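Local structure of ftsY (Mycoplasma mycoides, 1ZU4) at residues A[237-248]-A[272-280]. The protein is an SRP receptor of the FtsY type, represented by its NG domain, in which a helical bundle is joined to a domain of the P-loop α/β fold. Sequence-based numbering, arbitrary orientation.
Sequences ATTGQNGVIQAE and IGLAIKELL
Val244 is a knob on helix 241-248 that enters the hole made by Ile272, Ala275, Ile276 and Leu279 of helix 272-280. Its two methyls divide the work. Val244 CG1, anti to the backbone N (chi1 178°), turns to the C-terminal half of the partner helix, 3.7 Å from Leu280 CD1 and also against Leu279 CB. Val244 CG2 takes the N-terminal half, 3.7 Å from Ile272 CG1, with Ile276 CG1 beside it. The side chains of Val244 and Ile272 lie antiparallel, flank to flank, and Ile272, extended through both torsions, carries CD1 on to Ala237 CA (3.8 Å) and to the carbonyl oxygen of Gly240, the N-cap residue. Further along, the isobutyl groups of Leu279 and Leu280 straddle the turn at residues 244-248: Leu279 CD2 lies 3.8 Å from Ile245 CA and also touches Glu248 CB, while Leu280 CD2 meets Ala247 CB at 3.8 Å.

The helices run nearly side by side in the same direction, their axes 9.7 Å apart and inclined by -28°, as befits two crossover helices of the parallel, P-loop-type α/β sheet. Beneath them, Ala247 and Ile276 both rest on Ile235 of strand 230-236, and Leu280 reaches Ile259 of strand 258-262. On the far flank of helix 272-280, Leu274 and Lys277 pack on Met53 of helix 51-64, in the helical bundle.

No direct hydrogen bond joins the two segments; a water does so at Glu248. The Glu248 chain bends at chi2 (67°) and lies alongside the Leu280 side chain, pointing the opposite way, with Glu248 OE1 3.6 Å from Leu280 CG. The water donates to Glu248 OE1 and, at 2.7 Å, to Leu280 O.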
loop_
_atom_site.group_PDB
_atom_site.type_symbol
_atom_site.label_atom_id
_atom_site.label_comp_id
_atom_site.label_asym_id
_atom_site.label_seq_id
_atom_site.Cartn_x
_atom_site.Cartn_y
_atom_site.Cartn_z
ATOM N N ALA A 237 -0.863 4.656 6.573
ATOM C CA ALA A 237 -2.172 4.374 7.187
ATOM C C ALA A 237 -2.492 5.220 8.444
ATOM O O ALA A 237 -3.686 5.498 8.745
ATOM C CB ALA A 237 -2.333 2.897 7.482
ATOM N N THR A 238 -1.462 5.615 9.189
ATOM C CA THR A 238 -1.711 6.432 10.384
ATOM C C THR A 238 -2.322 7.798 10.064
ATOM O O THR A 238 -2.764 8.487 10.982
ATOM C CB THR A 238 -0.466 6.604 11.297
ATOM O OG1 THR A 238 0.467 7.482 10.667
ATOM C CG2 THR A 238 0.209 5.258 11.538
ATOM N N THR A 239 -2.355 8.178 8.787
ATOM C CA THR A 239 -2.928 9.463 8.387
ATOM C C THR A 239 -4.389 9.361 8.073
ATOM O O THR A 239 -5.067 10.372 8.014
ATOM C CB THR A 239 -2.192 10.139 7.227
ATOM O OG1 THR A 239 -2.130 9.271 6.076
ATOM C CG2 THR A 239 -0.784 10.528 7.672
ATOM N N GLY A 240 -4.896 8.142 7.944
ATOM C CA GLY A 240 -6.319 7.932 7.778
ATOM C C GLY A 240 -6.837 8.528 6.497
ATOM O O GLY A 240 -6.142 8.569 5.498
ATOM N N GLN A 241 -8.053 9.055 6.559
ATOM C CA GLN A 241 -8.670 9.668 5.404
ATOM C C GLN A 241 -7.890 10.869 4.847
ATOM O O GLN A 241 -8.002 11.155 3.657
ATOM C CB GLN A 241 -10.088 10.125 5.764
ATOM C CG GLN A 241 -11.022 9.015 6.254
ATOM C CD GLN A 241 -12.437 9.521 6.380
ATOM O OE1 GLN A 241 -12.657 10.729 6.577
ATOM N NE2 GLN A 241 -13.421 8.604 6.270
ATOM N N ASN A 242 -7.147 11.576 5.711
ATOM C CA ASN A 242 -6.254 12.665 5.310
ATOM C C ASN A 242 -5.262 12.202 4.252
ATOM O O ASN A 242 -5.048 12.897 3.287
ATOM C CB ASN A 242 -5.436 13.245 6.514
ATOM C CG ASN A 242 -6.321 13.871 7.585
ATOM O OD1 ASN A 242 -6.349 15.104 7.780
ATOM N ND2 ASN A 242 -7.054 13.041 8.263
ATOM N N GLY A 243 -4.653 11.038 4.500
ATOM C CA GLY A 243 -3.629 10.449 3.649
ATOM C C GLY A 243 -4.233 9.915 2.370
ATOM O O GLY A 243 -3.630 10.012 1.316
ATOM N N VAL A 244 -5.469 9.406 2.479
ATOM C CA VAL A 244 -6.222 8.895 1.318
ATOM C C VAL A 244 -6.505 10.008 0.308
ATOM O O VAL A 244 -6.296 9.832 -0.927
ATOM C CB VAL A 244 -7.537 8.185 1.772
ATOM C CG1 VAL A 244 -8.328 7.716 0.617
ATOM C CG2 VAL A 244 -7.213 6.994 2.695
ATOM N N ILE A 245 -6.991 11.143 0.802
ATOM C CA ILE A 245 -7.267 12.306 -0.078
ATOM C C ILE A 245 -5.972 12.805 -0.735
ATOM O O ILE A 245 -5.920 13.058 -1.937
ATOM C CB ILE A 245 -8.018 13.424 0.698
ATOM C CG1 ILE A 245 -9.423 12.944 1.093
ATOM C CG2 ILE A 245 -8.069 14.771 -0.067
ATOM C CD1 ILE A 245 -9.952 13.681 2.363
ATOM N N GLN A 246 -4.907 12.903 0.044
ATOM C CA GLN A 246 -3.631 13.333 -0.491
ATOM C C GLN A 246 -3.107 12.350 -1.540
ATOM O O GLN A 246 -2.552 12.794 -2.552
ATOM C CB GLN A 246 -2.604 13.476 0.638
ATOM C CG GLN A 246 -2.895 14.648 1.539
ATOM C CD GLN A 246 -2.103 15.858 1.130
ATOM O OE1 GLN A 246 -0.895 15.747 0.907
ATOM N NE2 GLN A 246 -2.764 17.033 1.040
ATOM N N ALA A 247 -3.282 11.040 -1.298
ATOM C CA ALA A 247 -2.848 10.024 -2.257
ATOM C C ALA A 247 -3.649 10.165 -3.557
ATOM O O ALA A 247 -3.078 10.079 -4.614
ATOM C CB ALA A 247 -2.993 8.628 -1.692
ATOM N N GLU A 248 -4.958 10.451 -3.472
ATOM C CA GLU A 248 -5.720 10.753 -4.689
ATOM C C GLU A 248 -5.149 11.952 -5.483
ATOM O O GLU A 248 -5.121 11.946 -6.710
ATOM C CB GLU A 248 -7.219 10.956 -4.389
ATOM C CG GLU A 248 -8.079 11.291 -5.667
ATOM C CD GLU A 248 -8.193 10.137 -6.698
ATOM O OE1 GLU A 248 -7.494 9.117 -6.591
ATOM O OE2 GLU A 248 -8.986 10.290 -7.679
ATOM N N ILE A 272 -9.576 2.021 6.536
ATOM C CA ILE A 272 -8.768 2.722 5.519
ATOM C C ILE A 272 -8.525 1.907 4.224
ATOM O O ILE A 272 -8.403 2.468 3.144
ATOM C CB ILE A 272 -7.434 3.227 6.106
ATOM C CG1 ILE A 272 -6.793 4.225 5.108
ATOM C CG2 ILE A 272 -6.546 2.022 6.494
ATOM C CD1 ILE A 272 -5.521 4.823 5.491
ATOM N N GLY A 273 -8.463 0.581 4.315
ATOM C CA GLY A 273 -8.269 -0.198 3.101
ATOM C C GLY A 273 -9.414 0.031 2.132
ATOM O O GLY A 273 -9.206 0.066 0.920
ATOM N N LEU A 274 -10.629 0.145 2.699
ATOM C CA LEU A 274 -11.839 0.345 1.938
ATOM C C LEU A 274 -11.971 1.770 1.462
ATOM O O LEU A 274 -12.503 2.003 0.404
ATOM C CB LEU A 274 -13.064 -0.045 2.761
ATOM C CG LEU A 274 -13.218 -1.531 3.100
ATOM C CD1 LEU A 274 -14.485 -1.733 3.960
ATOM C CD2 LEU A 274 -13.365 -2.239 1.819
ATOM N N ALA A 275 -11.548 2.716 2.280
ATOM C CA ALA A 275 -11.512 4.111 1.891
ATOM C C ALA A 275 -10.616 4.245 0.655
ATOM O O ALA A 275 -10.962 4.965 -0.264
ATOM C CB ALA A 275 -10.989 5.012 3.077
ATOM N N ILE A 276 -9.464 3.550 0.638
ATOM C CA ILE A 276 -8.546 3.597 -0.498
ATOM C C ILE A 276 -9.231 3.061 -1.777
ATOM O O ILE A 276 -9.246 3.705 -2.826
ATOM C CB ILE A 276 -7.209 2.820 -0.181
ATOM C CG1 ILE A 276 -6.372 3.644 0.830
ATOM C CG2 ILE A 276 -6.410 2.542 -1.464
ATOM C CD1 ILE A 276 -5.310 2.844 1.565
ATOM N N LYS A 277 -9.776 1.860 -1.669
ATOM C CA LYS A 277 -10.511 1.230 -2.759
ATOM C C LYS A 277 -11.584 2.204 -3.318
ATOM O O LYS A 277 -11.675 2.367 -4.524
ATOM C CB LYS A 277 -11.126 -0.067 -2.217
ATOM C CG LYS A 277 -12.193 -0.708 -3.060
ATOM C CD LYS A 277 -11.584 -1.098 -4.395
ATOM C CE LYS A 277 -12.673 -1.311 -5.430
ATOM N NZ LYS A 277 -13.914 -1.952 -4.856
ATOM N N GLU A 278 -12.352 2.859 -2.441
ATOM C CA GLU A 278 -13.425 3.775 -2.899
ATOM C C GLU A 278 -12.862 5.038 -3.564
ATOM O O GLU A 278 -13.207 5.338 -4.704
ATOM C CB GLU A 278 -14.361 4.178 -1.739
ATOM C CG GLU A 278 -15.477 5.152 -2.125
ATOM C CD GLU A 278 -16.471 4.537 -3.067
ATOM O OE1 GLU A 278 -16.718 3.313 -2.992
ATOM O OE2 GLU A 278 -16.970 5.294 -3.912
ATOM N N LEU A 279 -12.003 5.772 -2.861
ATOM C CA LEU A 279 -11.540 7.028 -3.393
ATOM C C LEU A 279 -10.582 6.899 -4.586
ATOM O O LEU A 279 -10.730 7.662 -5.510
ATOM C CB LEU A 279 -10.897 7.930 -2.326
ATOM C CG LEU A 279 -10.948 9.430 -2.713
ATOM C CD1 LEU A 279 -12.396 9.956 -2.593
ATOM C CD2 LEU A 279 -9.995 10.301 -1.890
ATOM N N LEU A 280 -9.611 5.976 -4.540
ATOM C CA LEU A 280 -8.543 5.865 -5.549
ATOM C C LEU A 280 -8.838 4.867 -6.606
ATOM O O LEU A 280 -8.441 5.076 -7.721
ATOM C CB LEU A 280 -7.158 5.508 -4.927
ATOM C CG LEU A 280 -6.479 6.691 -4.172
ATOM C CD1 LEU A 280 -7.007 6.819 -2.773
ATOM C CD2 LEU A 280 -4.963 6.514 -4.120
HETATM O O HOH W 1 -6.909 7.163 -8.572
#